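Local coordinates for putative O-acetylhomoserine (Thiol)-lyase (PDB 4OC9), which probably makes homocysteine from O-acetylhomoserine and sulfide with the help of pyridoxal 5'-phosphate, as a member of the trans-sulfuration enzyme family, at residues 65-68 with 69-72; 106-110 with 111-115; 293-296 with 297-300; 308-311 with 312-315; 354-357 with 358-362. All blocks are in the same frame, centred on the assembly; numbering follows the deposited sequence. Where two conformers were deposited one is given.

Interaction 1 (65-68 with 69-72)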
loop_
_atom_site.group_PDB
_atom_site.type_symbol
_atom_site.label_atom_id
_atom_site.label_comp_id
_atom_site.label_asym_id
_atom_site.label_seq_id
_atom_site.Cartn_x
_atom_site.Cartn_y
_atom_site.Cartn_z
ATOM N N LEU D 65 -3.895 5.963 15.218
ATOM C CA LEU D 65 -3.442 7.291 14.814
ATOM C C LEU D 65 -4.176 8.375 15.592
ATOM O O LEU D 65 -3.578 9.305 16.127
ATOM C CB LEU D 65 -3.671 7.499 13.319
ATOM C CG LEU D 65 -3.269 8.849 12.719
ATOM C CD1 LEU D 65 -1.794 9.215 12.958
ATOM C CD2 LEU D 65 -3.568 8.860 11.241
ATOM N N GLY D 66 -5.489 8.248 15.636
ATOM C CA GLY D 66 -6.329 9.239 16.334
ATOM C C GLY D 66 -5.965 9.393 17.791
ATOM O O GLY D 66 -5.752 10.525 18.278
ATOM N N GLN D 67 -5.849 8.269 18.487
ATOM C CA GLN D 67 -5.545 8.307 19.902
ATOM C C GLN D 67 -4.123 8.819 20.168
ATOM O O GLN D 67 -3.902 9.594 21.100
ATOM C CB GLN D 67 -5.806 6.941 20.546
ATOM C CG GLN D 67 -5.784 7.008 22.063
ATOM C CD GLN D 67 -6.899 7.891 22.595
ATOM O OE1 GLN D 67 -8.095 7.688 22.287
ATOM N NE2 GLN D 67 -6.529 8.847 23.431
ATOM N N ARG D 68 -3.168 8.392 19.371
ATOM C CA ARG D 68 -1.814 8.883 19.564
ATOM C C ARG D 68 -1.744 10.376 19.309
ATOM O O ARG D 68 -1.042 11.083 20.032
ATOM C CB ARG D 68 -0.764 8.165 18.723
ATOM C CG ARG D 68 -0.487 6.737 19.166
ATOM C CD ARG D 68 0.650 6.144 18.365
ATOM N NE ARG D 68 0.867 4.747 18.729
ATOM C CZ ARG D 68 1.694 3.932 18.099
ATOM N NH1 ARG D 68 2.353 4.345 17.037
ATOM N NH2 ARG D 68 1.818 2.677 18.490
ATOM N N LEU D 69 -2.395 10.852 18.258
ATOM C CA LEU D 69 -2.380 12.300 17.991
ATOM C C LEU D 69 -2.975 13.041 19.188
ATOM O O LEU D 69 -2.488 14.119 19.557
ATOM C CB LEU D 69 -3.137 12.665 16.723
ATOM C CG LEU D 69 -2.484 12.363 15.380
ATOM C CD1 LEU D 69 -3.498 12.410 14.261
ATOM C CD2 LEU D 69 -1.359 13.342 15.152
ATOM N N ALA D 70 -4.013 12.464 19.787
ATOM C CA ALA D 70 -4.626 13.071 20.960
ATOM C C ALA D 70 -3.641 13.048 22.141
ATOM O O ALA D 70 -3.553 14.000 22.903
ATOM C CB ALA D 70 -5.909 12.343 21.350
ATOM N N ASN D 71 -2.952 11.946 22.295
ATOM C CA ASN D 71 -1.979 11.794 23.367
ATOM C C ASN D 71 -0.837 12.779 23.252
ATOM O O ASN D 71 -0.475 13.392 24.244
ATOM C CB ASN D 71 -1.430 10.361 23.427
ATOM C CG ASN D 71 -2.495 9.365 23.802
ATOM O OD1 ASN D 71 -3.607 9.740 24.105
ATOM N ND2 ASN D 71 -2.171 8.088 23.742
ATOM N N VAL D 72 -0.290 12.958 22.055
ATOM C CA VAL D 72 0.819 13.916 21.911
ATOM C C VAL D 72 0.349 15.346 22.149
ATOM O O VAL D 72 1.115 16.147 22.614
ATOM C CB VAL D 72 1.633 13.799 20.594
ATOM C CG1 VAL D 72 2.227 12.412 20.511
ATOM C CG2 VAL D 72 0.787 14.069 19.368
#
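Gln67 and Asn71, four residues apart, are joined through their side-chain amides: NE2 of Gln67 donates a hydrogen bond to OD1 of Asn71 over 3.1 Å. The bond is nearly straight, 166° at the hydrogen, and Asn71 OD1 lies almost in the amide plane of Gln67. From the acceptor's side the fit is looser, since the donor stands 29° out of the Asn71 carbonyl plane and the two amides are turned 47° against each other. A bend at chi2 folds the glutamine chain back so that its NE2 can come down on its neighbour one turn along. The same NE2 has a second, weak bond to Ala76 O.

All this rides on regular alpha-helical backbone bonding in helix 60-73, which packs against strands 77-81 and 217-221 of the large mixed sheet expected of a fold-type I pyridoxal-phosphate enzyme. Leu69 N reaches Leu65 O at 2.9 Å, Ala70 N reaches Gly66 O at 3.0 Å, and Val72 N reaches Arg68 O at 2.9 Å.

Apolar contact follows the same spacing elsewhere on the helix. Leu65 and Leu69 lie side by side and point the same way, with CD1 of Leu65 3.8 Å from CD1 of Leu69. Such branched, wholly apolar side chains suit this face, where both touch Leu204 and Leu69 also meets Ala218 and Ile220. The small Ala70 rests on Ile220 as well. Arg68, long enough to leave the helix, stretches away along Leu283 and Leu286, and its NE donates to Gly13 O.

Interaction 2 (106-110 with 111-115)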
loop_
_atom_site.group_PDB
_atom_site.type_symbol
_atom_site.label_atom_id
_atom_site.label_comp_id
_atom_site.label_asym_id
_atom_site.label_seq_id
_atom_site.Cartn_x
_atom_site.Cartn_y
_atom_site.Cartn_z
ATOM N N ASN D 106 -8.261 36.445 10.009
ATOM C CA ASN D 106 -7.988 37.017 8.702
ATOM C C ASN D 106 -6.635 36.536 8.186
ATOM O O ASN D 106 -6.224 36.861 7.077
ATOM C CB ASN D 106 -8.011 38.545 8.755
ATOM C CG ASN D 106 -6.899 39.137 9.628
ATOM O OD1 ASN D 106 -6.335 38.493 10.521
ATOM N ND2 ASN D 106 -6.617 40.395 9.396
ATOM N N LYS D 107 -5.911 35.802 9.026
ATOM C CA LYS D 107 -4.602 35.268 8.630
ATOM C C LYS D 107 -4.566 33.722 8.741
ATOM O O LYS D 107 -4.136 33.171 9.756
ATOM C CB LYS D 107 -3.461 35.909 9.419
ATOM C CG LYS D 107 -3.379 37.407 9.217
ATOM C CD LYS D 107 -2.161 38.028 9.861
ATOM C CE LYS D 107 -2.227 39.516 9.687
ATOM N NZ LYS D 107 -0.988 40.172 10.154
ATOM N N ILE D 108 -5.074 33.075 7.690
ATOM C CA ILE D 108 -5.127 31.628 7.607
ATOM C C ILE D 108 -4.866 31.096 6.203
ATOM O O ILE D 108 -4.703 31.862 5.248
ATOM C CB ILE D 108 -6.475 31.066 8.048
ATOM C CG1 ILE D 108 -7.593 31.585 7.130
ATOM C CG2 ILE D 108 -6.710 31.405 9.505
ATOM C CD1 ILE D 108 -8.982 31.083 7.485
ATOM N N TYR D 109 -4.829 29.764 6.123
ATOM C CA TYR D 109 -4.618 29.062 4.892
ATOM C C TYR D 109 -5.700 29.454 3.912
ATOM O O TYR D 109 -6.877 29.457 4.245
ATOM C CB TYR D 109 -4.540 27.533 5.149
ATOM C CG TYR D 109 -4.492 26.705 3.894
ATOM C CD1 TYR D 109 -3.387 26.724 3.063
ATOM C CD2 TYR D 109 -5.534 25.830 3.586
ATOM C CE1 TYR D 109 -3.342 25.948 1.915
ATOM C CE2 TYR D 109 -5.500 25.041 2.448
ATOM C CZ TYR D 109 -4.407 25.096 1.608
ATOM O OH TYR D 109 -4.389 24.305 0.476
ATOM N N GLY D 110 -5.266 29.798 2.704
ATOM C CA GLY D 110 -6.147 30.223 1.619
ATOM C C GLY D 110 -7.334 29.326 1.384
ATOM O O GLY D 110 -8.471 29.797 1.203
ATOM N N GLY D 111 -7.082 28.029 1.367
ATOM C CA GLY D 111 -8.149 27.075 1.167
ATOM C C GLY D 111 -9.164 27.177 2.295
ATOM O O GLY D 111 -10.373 27.196 2.054
ATOM N N THR D 112 -8.695 27.256 3.533
ATOM C CA THR D 112 -9.606 27.339 4.666
ATOM C C THR D 112 -10.393 28.653 4.600
ATOM O O THR D 112 -11.546 28.747 5.059
ATOM C CB THR D 112 -8.846 27.303 5.994
ATOM O OG1 THR D 112 -7.955 26.185 6.009
ATOM C CG2 THR D 112 -9.799 27.203 7.165
ATOM N N GLN D 113 -9.766 29.678 4.054
ATOM C CA GLN D 113 -10.412 30.982 3.949
ATOM C C GLN D 113 -11.566 30.910 2.972
ATOM O O GLN D 113 -12.644 31.439 3.242
ATOM C CB GLN D 113 -9.364 32.048 3.590
ATOM C CG GLN D 113 -9.867 33.467 3.528
ATOM C CD GLN D 113 -8.713 34.441 3.469
ATOM O OE1 GLN D 113 -7.545 34.056 3.583
ATOM N NE2 GLN D 113 -9.031 35.721 3.321
ATOM N N THR D 114 -11.329 30.257 1.846
ATOM C CA THR D 114 -12.361 30.068 0.813
ATOM C C THR D 114 -13.503 29.216 1.378
ATOM O O THR D 114 -14.673 29.537 1.213
ATOM C CB THR D 114 -11.783 29.411 -0.430
ATOM O OG1 THR D 114 -10.800 30.293 -0.997
ATOM C CG2 THR D 114 -12.839 29.177 -1.434
ATOM N N LEU D 115 -13.150 28.132 2.051
ATOM C CA LEU D 115 -14.141 27.249 2.691
ATOM C C LEU D 115 -15.070 27.997 3.602
ATOM O O LEU D 115 -16.294 27.911 3.520
ATOM C CB LEU D 115 -13.429 26.198 3.570
ATOM C CG LEU D 115 -14.315 25.432 4.554
ATOM C CD1 LEU D 115 -15.370 24.611 3.854
ATOM C CD2 LEU D 115 -13.522 24.532 5.455
#
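Gly110 and Gln113 meet in the first turn of helix 110-119, for which Tyr109 is the N-cap; the loop before it comes straight from strand 101-105 of the large sheet, a strand-to-helix connection of the cofactor-binding domain. Gly110 begins the helix and meets the next turn through its backbone carbonyl, whose O accepts from Thr114 N at 3.0 Å with an angle of 160° at the hydrogen. The hydroxyl of Thr114 also lies near that oxygen, but its firmer partner is Gln386.

Gln113 closes the turn. Its N bonds to Tyr109 O at 2.9 Å, with the donor in the carbonyl plane. With CG opposite the backbone N (chi1 -176°), its extended chain runs back alongside 106-110, its outer part touching Leu387 and Glu391. The aliphatic root of the same side chain carries the apolar part of the contact: CB of Gln113 is 4.0 Å from CG1 of Ile108, whose CD1 also reaches Gln113 CA at 3.8 Å and the methyl CG2 of Thr112 at 4.0 Å. Ile108 thus bridges the helix start and Glu152 on strand 146-152.

Gly111 suits its place because a bare backbone lets an aromatic ring lie flat on it. Its N sits over one face of the Tyr109 ring, toward the rim, and its CA is 3.6 Å from CE2 of Tyr109. The hydroxyl OH of Tyr109 is hydrogen-bonded to NH2 of Arg56 of the second subunit, while at the ring's edge, in its plane, OG1 of Thr112 stands 3.4 Å from CD2 of Tyr109.

Interaction 3 (293-296 with 297-300)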
loop_
_atom_site.group_PDB
_atom_site.type_symbol
_atom_site.label_atom_id
_atom_site.label_comp_id
_atom_site.label_asym_id
_atom_site.label_seq_id
_atom_site.Cartn_x
_atom_site.Cartn_y
_atom_site.Cartn_z
ATOM N N ILE D 293 10.997 17.653 12.870
ATOM C CA ILE D 293 10.640 19.049 13.035
ATOM C C ILE D 293 11.805 19.900 13.555
ATOM O O ILE D 293 11.888 21.082 13.257
ATOM C CB ILE D 293 9.378 19.213 13.904
ATOM C CG1 ILE D 293 8.724 20.561 13.658
ATOM C CG2 ILE D 293 9.656 18.910 15.364
ATOM C CD1 ILE D 293 8.216 20.747 12.232
ATOM N N GLU D 294 12.684 19.319 14.352
ATOM C CA GLU D 294 13.842 20.064 14.850
ATOM C C GLU D 294 14.794 20.409 13.702
ATOM O O GLU D 294 15.288 21.532 13.638
ATOM C CB GLU D 294 14.577 19.329 15.978
ATOM C CG GLU D 294 13.692 19.161 17.221
ATOM C CD GLU D 294 14.425 18.648 18.464
ATOM O OE1 GLU D 294 15.650 18.417 18.395
ATOM O OE2 GLU D 294 13.764 18.541 19.527
ATOM N N LYS D 295 15.031 19.465 12.779
ATOM C CA LYS D 295 15.906 19.733 11.636
ATOM C C LYS D 295 15.231 20.788 10.753
ATOM O O LYS D 295 15.869 21.704 10.241
ATOM C CB LYS D 295 16.156 18.478 10.800
ATOM C CG LYS D 295 17.103 18.694 9.626
ATOM C CD LYS D 295 18.508 18.993 10.113
ATOM C CE LYS D 295 19.515 19.255 8.985
ATOM N NZ LYS D 295 19.771 18.149 8.025
ATOM N N HIS D 296 13.942 20.609 10.501
ATOM C CA HIS D 296 13.243 21.577 9.692
ATOM C C HIS D 296 13.456 22.967 10.292
ATOM O O HIS D 296 13.688 23.936 9.553
ATOM C CB HIS D 296 11.729 21.353 9.635
ATOM C CG HIS D 296 11.274 20.203 8.790
ATOM N ND1 HIS D 296 11.195 20.289 7.415
ATOM C CD2 HIS D 296 10.678 19.041 9.126
ATOM C CE1 HIS D 296 10.685 19.179 6.938
ATOM N NE2 HIS D 296 10.374 18.399 7.956
ATOM N N SER D 297 13.313 23.048 11.611
ATOM C CA SER D 297 13.441 24.322 12.339
ATOM C C SER D 297 14.834 24.898 12.283
ATOM O O SER D 297 15.016 26.067 12.027
ATOM C CB SER D 297 12.951 24.160 13.780
ATOM O OG SER D 297 11.559 23.821 13.814
ATOM N N GLN D 298 15.813 24.071 12.556
ATOM C CA GLN D 298 17.205 24.506 12.509
ATOM C C GLN D 298 17.541 25.020 11.086
ATOM O O GLN D 298 18.164 26.073 10.941
ATOM C CB GLN D 298 18.133 23.349 12.896
ATOM C CG GLN D 298 17.978 22.901 14.343
ATOM C CD GLN D 298 18.656 21.556 14.645
ATOM O OE1 GLN D 298 18.763 20.681 13.776
ATOM N NE2 GLN D 298 19.038 21.359 15.902
ATOM N N ASN D 299 17.165 24.259 10.054
ATOM C CA ASN D 299 17.419 24.704 8.698
ATOM C C ASN D 299 16.710 26.009 8.382
ATOM O O ASN D 299 17.301 26.912 7.804
ATOM C CB ASN D 299 16.994 23.683 7.661
ATOM C CG ASN D 299 17.949 22.507 7.539
ATOM O OD1 ASN D 299 19.057 22.548 8.030
ATOM N ND2 ASN D 299 17.526 21.475 6.816
ATOM N N ALA D 300 15.443 26.119 8.767
ATOM C CA ALA D 300 14.688 27.328 8.490
ATOM C C ALA D 300 15.336 28.555 9.069
ATOM O O ALA D 300 15.385 29.622 8.429
ATOM C CB ALA D 300 13.268 27.204 9.014
#
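The carbonyl oxygen of Ile293 is held twice by Ser297: by the backbone N at 2.9 Å and by the hydroxyl OG at 2.8 Å, the two donors arriving from opposite faces of the carbonyl plane. This is the familiar way a serine inside an alpha helix, here the long helix 276-309, pays for its buried hydroxyl by returning it to the carbonyl one turn back. A chi1 of -63° swings OG toward that oxygen, and a weak bond from Ser340 N also reaches OG. The next backbone bonds are ordinary, with Gln298 N on Glu294 O at 2.8 Å and Asn299 N on Lys295 O at 171°.

Another flank of the helix is polar at its tips but joined by aliphatic atoms. Lys295, bent at chi2 and again near its end, brings CE to 3.5 Å from OD1 of Asn299, so methylene rather than ammonium meets the amide. Both tips are used elsewhere: Lys295 NZ bonds to Leu408 O and Asn299 ND2 to Gly407 O. His296 ND1 is hydrogen-bonded to Ile406 O, and its ring stands edge-to-face with Tyr207, the neighbour of Lys206, the lysine that carries the pyridoxal phosphate. The helix is thereby tied to the segment 406-408 beyond strand 401-405. Exposed Gln298, its chain extended, runs back along the helix surface, its CG 3.1 Å from Glu294 O and its OE1 4.0 Å from CD of Lys295.

Interaction 4 (308-311 with 312-315)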
loop_
_atom_site.group_PDB
_atom_site.type_symbol
_atom_site.label_atom_id
_atom_site.label_comp_id
_atom_site.label_asym_id
_atom_site.label_seq_id
_atom_site.Cartn_x
_atom_site.Cartn_y
_atom_site.Cartn_z
ATOM N N ASN D 308 17.813 37.333 5.561
ATOM C CA ASN D 308 17.714 38.573 6.276
ATOM C C ASN D 308 18.904 39.515 6.113
ATOM O O ASN D 308 18.789 40.698 6.352
ATOM C CB ASN D 308 17.582 38.284 7.766
ATOM C CG ASN D 308 17.258 39.536 8.571
ATOM O OD1 ASN D 308 16.269 40.228 8.313
ATOM N ND2 ASN D 308 18.017 39.751 9.621
ATOM N N SER D 309 20.058 38.967 5.736
ATOM C CA SER D 309 21.263 39.764 5.551
ATOM C C SER D 309 21.630 39.995 4.108
ATOM O O SER D 309 22.573 40.721 3.829
ATOM C CB SER D 309 22.454 39.028 6.163
ATOM O OG SER D 309 22.254 38.785 7.536
ATOM N N HIS D 310 20.921 39.361 3.186
ATOM C CA HIS D 310 21.249 39.514 1.781
ATOM C C HIS D 310 20.658 40.825 1.228
ATOM O O HIS D 310 19.488 41.100 1.438
ATOM C CB HIS D 310 20.743 38.325 1.011
ATOM C CG HIS D 310 21.377 38.174 -0.329
ATOM N ND1 HIS D 310 20.917 38.820 -1.450
ATOM C CD2 HIS D 310 22.431 37.431 -0.727
ATOM C CE1 HIS D 310 21.670 38.493 -2.483
ATOM N NE2 HIS D 310 22.597 37.651 -2.068
ATOM N N PRO D 311 21.466 41.623 0.512
ATOM C CA PRO D 311 21.036 42.909 -0.047
ATOM C C PRO D 311 19.914 42.874 -1.066
ATOM O O PRO D 311 19.170 43.831 -1.177
ATOM C CB PRO D 311 22.307 43.491 -0.669
ATOM C CG PRO D 311 23.321 42.420 -0.650
ATOM C CD PRO D 311 22.908 41.390 0.346
ATOM N N ASP D 312 19.770 41.788 -1.805
ATOM C CA ASP D 312 18.676 41.678 -2.797
ATOM C C ASP D 312 17.318 41.227 -2.192
ATOM O O ASP D 312 16.347 41.061 -2.934
ATOM C CB ASP D 312 19.092 40.737 -3.945
ATOM C CG ASP D 312 20.256 41.284 -4.768
ATOM O OD1 ASP D 312 20.361 42.526 -4.904
ATOM O OD2 ASP D 312 21.052 40.479 -5.295
ATOM N N ILE D 313 17.235 41.078 -0.864
ATOM C CA ILE D 313 16.010 40.651 -0.189
ATOM C C ILE D 313 15.464 41.807 0.624
ATOM O O ILE D 313 16.161 42.378 1.434
ATOM C CB ILE D 313 16.258 39.428 0.706
ATOM C CG1 ILE D 313 16.875 38.297 -0.112
ATOM C CG2 ILE D 313 14.964 38.961 1.371
ATOM C CD1 ILE D 313 16.051 37.844 -1.307
ATOM N N LYS D 314 14.185 42.117 0.444
ATOM C CA LYS D 314 13.576 43.262 1.139
ATOM C C LYS D 314 12.819 43.039 2.431
ATOM O O LYS D 314 12.309 43.997 2.997
ATOM C CB LYS D 314 12.661 44.031 0.174
ATOM C CG LYS D 314 13.374 44.485 -1.093
ATOM C CD LYS D 314 14.625 45.320 -0.814
ATOM C CE LYS D 314 15.357 45.759 -2.092
ATOM N NZ LYS D 314 14.569 46.683 -2.960
ATOM N N GLY D 315 12.736 41.818 2.915
ATOM C CA GLY D 315 12.010 41.593 4.165
ATOM C C GLY D 315 11.853 40.100 4.355
ATOM O O GLY D 315 11.629 39.379 3.389
#
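The imidazole of His310 has CA of Asp312 at its edge, in plane, and CD of Pro311 over one face, while the Asp312 carboxylate is turned 58° from the ring. These residues form a type I beta turn, His310 to Ile313, that carries the chain from the end of helix 276-309 to strand 315-317 at the border of the smaller sheet. The turn is closed by Ile313 N on His310 O at 3.2 Å, with the donor well above the carbonyl plane.

A side chain adds the second bond: Asp312 N donates to ND1 of His310 at 3.2 Å, 153° at the hydrogen but tilted from the ring plane. With ND1 accepting, the proton of the ring probably sits on NE2, in keeping with its bond to Glu423 OE2. Placing CG opposite the backbone N lets the histidine curl over its own turn. Proline suits the second position, where its ring fixes phi near the value required (-62°) and no N-H is wanted. Ile313, the buried member, rests on Phe345 of strand 342-346 and on Ile422 of helix 411-422, its CG1 4.0 Å from CB of His310. The Asp312 side chain lies beside a bound imidazole, probably from the crystallisation liquor. Across the turn, its OD2 comes 3.5 Å from CE1 of His310.

Interaction 5 (354-357 with 358-362)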
loop_
_atom_site.group_PDB
_atom_site.type_symbol
_atom_site.label_atom_id
_atom_site.label_comp_id
_atom_site.label_asym_id
_atom_site.label_seq_id
_atom_site.Cartn_x
_atom_site.Cartn_y
_atom_site.Cartn_z
ATOM N N ARG D 354 9.653 35.921 -9.524
ATOM C CA ARG D 354 9.398 34.966 -10.555
ATOM C C ARG D 354 10.740 34.343 -11.007
ATOM O O ARG D 354 10.821 33.123 -11.232
ATOM C CB ARG D 354 8.700 35.717 -11.685
ATOM C CG ARG D 354 7.857 34.965 -12.665
ATOM C CD ARG D 354 7.302 35.931 -13.736
ATOM N NE ARG D 354 7.080 35.083 -14.919
ATOM C CZ ARG D 354 8.049 34.659 -15.758
ATOM N NH1 ARG D 354 7.761 33.892 -16.821
ATOM N NH2 ARG D 354 9.326 34.977 -15.540
ATOM N N ARG D 355 11.805 35.134 -11.160
ATOM C CA ARG D 355 13.095 34.540 -11.580
ATOM C C ARG D 355 13.569 33.539 -10.561
ATOM O O ARG D 355 14.128 32.512 -10.918
ATOM C CB ARG D 355 14.218 35.552 -11.832
ATOM C CG ARG D 355 14.061 36.387 -13.086
ATOM C CD ARG D 355 15.314 37.208 -13.396
ATOM N NE ARG D 355 15.716 38.090 -12.294
ATOM C CZ ARG D 355 15.201 39.301 -12.052
ATOM N NH1 ARG D 355 14.207 39.779 -12.786
ATOM N NH2 ARG D 355 15.644 40.020 -11.029
ATOM N N ILE D 356 13.380 33.875 -9.294
ATOM C CA ILE D 356 13.774 33.015 -8.204
ATOM C C ILE D 356 13.050 31.689 -8.319
ATOM O O ILE D 356 13.690 30.639 -8.294
ATOM C CB ILE D 356 13.492 33.669 -6.842
ATOM C CG1 ILE D 356 14.412 34.880 -6.632
ATOM C CG2 ILE D 356 13.783 32.686 -5.719
ATOM C CD1 ILE D 356 14.106 35.680 -5.396
ATOM N N CYS D 357 11.731 31.723 -8.414
ATOM C CA CYS D 357 10.946 30.483 -8.551
ATOM C C CYS D 357 11.358 29.644 -9.760
ATOM O O CYS D 357 11.355 28.421 -9.693
ATOM C CB CYS D 357 9.477 30.756 -8.689
ATOM S SG CYS D 357 8.739 31.465 -7.242
ATOM N N ASP D 358 11.766 30.299 -10.841
ATOM C CA ASP D 358 12.193 29.601 -12.040
ATOM C C ASP D 358 13.675 29.126 -12.032
ATOM O O ASP D 358 14.071 28.315 -12.879
ATOM C CB ASP D 358 11.906 30.492 -13.275
ATOM C CG ASP D 358 10.368 30.764 -13.507
ATOM O OD1 ASP D 358 9.483 30.160 -12.860
ATOM O OD2 ASP D 358 10.027 31.586 -14.376
ATOM N N LYS D 359 14.458 29.587 -11.053
ATOM C CA LYS D 359 15.890 29.233 -10.948
ATOM C C LYS D 359 16.339 28.217 -9.932
ATOM O O LYS D 359 17.467 27.725 -10.031
ATOM C CB LYS D 359 16.680 30.322 -10.241
ATOM C CG LYS D 359 18.084 30.403 -10.761
ATOM C CD LYS D 359 18.195 31.279 -12.004
ATOM C CE LYS D 359 19.665 31.366 -12.498
ATOM N NZ LYS D 359 20.053 30.128 -13.213
ATOM N N THR D 360 15.576 28.070 -8.857
ATOM C CA THR D 360 15.965 27.132 -7.819
ATOM C C THR D 360 16.045 25.729 -8.340
ATOM O O THR D 360 15.258 25.341 -9.172
ATOM C CB THR D 360 15.053 27.128 -6.597
ATOM O OG1 THR D 360 13.710 26.912 -7.015
ATOM C CG2 THR D 360 15.150 28.426 -5.827
ATOM N N GLN D 361 17.038 24.984 -7.854
ATOM C CA GLN D 361 17.263 23.576 -8.234
ATOM C C GLN D 361 16.912 22.561 -7.102
ATOM O O GLN D 361 16.600 21.418 -7.391
ATOM C CB GLN D 361 18.706 23.341 -8.701
ATOM C CG GLN D 361 19.109 24.235 -9.862
ATOM C CD GLN D 361 18.256 24.019 -11.109
ATOM O OE1 GLN D 361 17.914 22.881 -11.459
ATOM N NE2 GLN D 361 17.948 25.107 -11.822
ATOM N N LEU D 362 17.011 22.965 -5.835
ATOM C CA LEU D 362 16.680 22.108 -4.686
ATOM C C LEU D 362 15.295 22.459 -4.176
ATOM O O LEU D 362 14.546 21.571 -3.787
ATOM C CB LEU D 362 17.702 22.187 -3.559
ATOM C CG LEU D 362 19.082 21.655 -3.902
ATOM C CD1 LEU D 362 19.976 21.818 -2.685
ATOM C CD2 LEU D 362 19.000 20.188 -4.331
HETATM O O HOH W 1 12.685 25.985 -9.633
#
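Ile356 O receives two backbone donors, Lys359 N at 3.1 Å from well above the carbonyl plane and Thr360 N at 3.2 Å nearly on line with C=O, while two residues earlier Arg354 O accepts from Asp358 N at 3.0 Å.

Among the side chains, Arg354 and Asp358 pair by charge alone. OD2 of Asp358 sits over one face of the guanidinium, 3.7 Å from NH2 of Arg354, a long salt bridge to which no N-H points; the two flat groups stand 78° apart. An aspartate one turn beyond an arginine suits such a pair, yet its stronger tie is elsewhere, OD1 accepting from Leu38 N of the second subunit. Arg354 also packs on that Leu38.

Thr360, at chi1 54°, places OG1 between its backbone N and carbonyl carbon, from where it bonds to Phe363 O. Its methyl CG2 turns instead to the helix, 3.6 Å from Ile356 O, and like Ile356 and Cys357 it touches Ile376 of strand 375-377. One water donates hydrogen bonds to Cys357 O at 2.8 Å and to Thr360 O at 2.7 Å, linking helix and loop. Lys359 O accepts from Gln420 NE2 of helix 411-422, on which Lys359 and Thr360 also lean. A carbonyl shared between i+3 and i+4 donors is usual where the last turn of an alpha helix frays, here that of helix 350-359 covering the smaller sheet.

In the fold
Interactions 1 and 2 are buried and flank the large sheet on opposite sides of the chain's centre, their centres 25 Å apart; an amide pair and leucines make the first, glycine backbone against a tyrosine ring the second. Interactions 3 and 4 share helix 276-309: the former is a buried turn with a doubly bonded carbonyl, the latter a surface turn at its far end, where histidine and aspartate take over. Interaction 5, partly buried, comes within about 5 Å of interaction 4 at the nearest atoms, and both lean on helix 411-422. Interactions 2 and 5 reach the second subunit and interactions 3 and 5 the third, whereas 1 and 4 touch no other chain of the assembly.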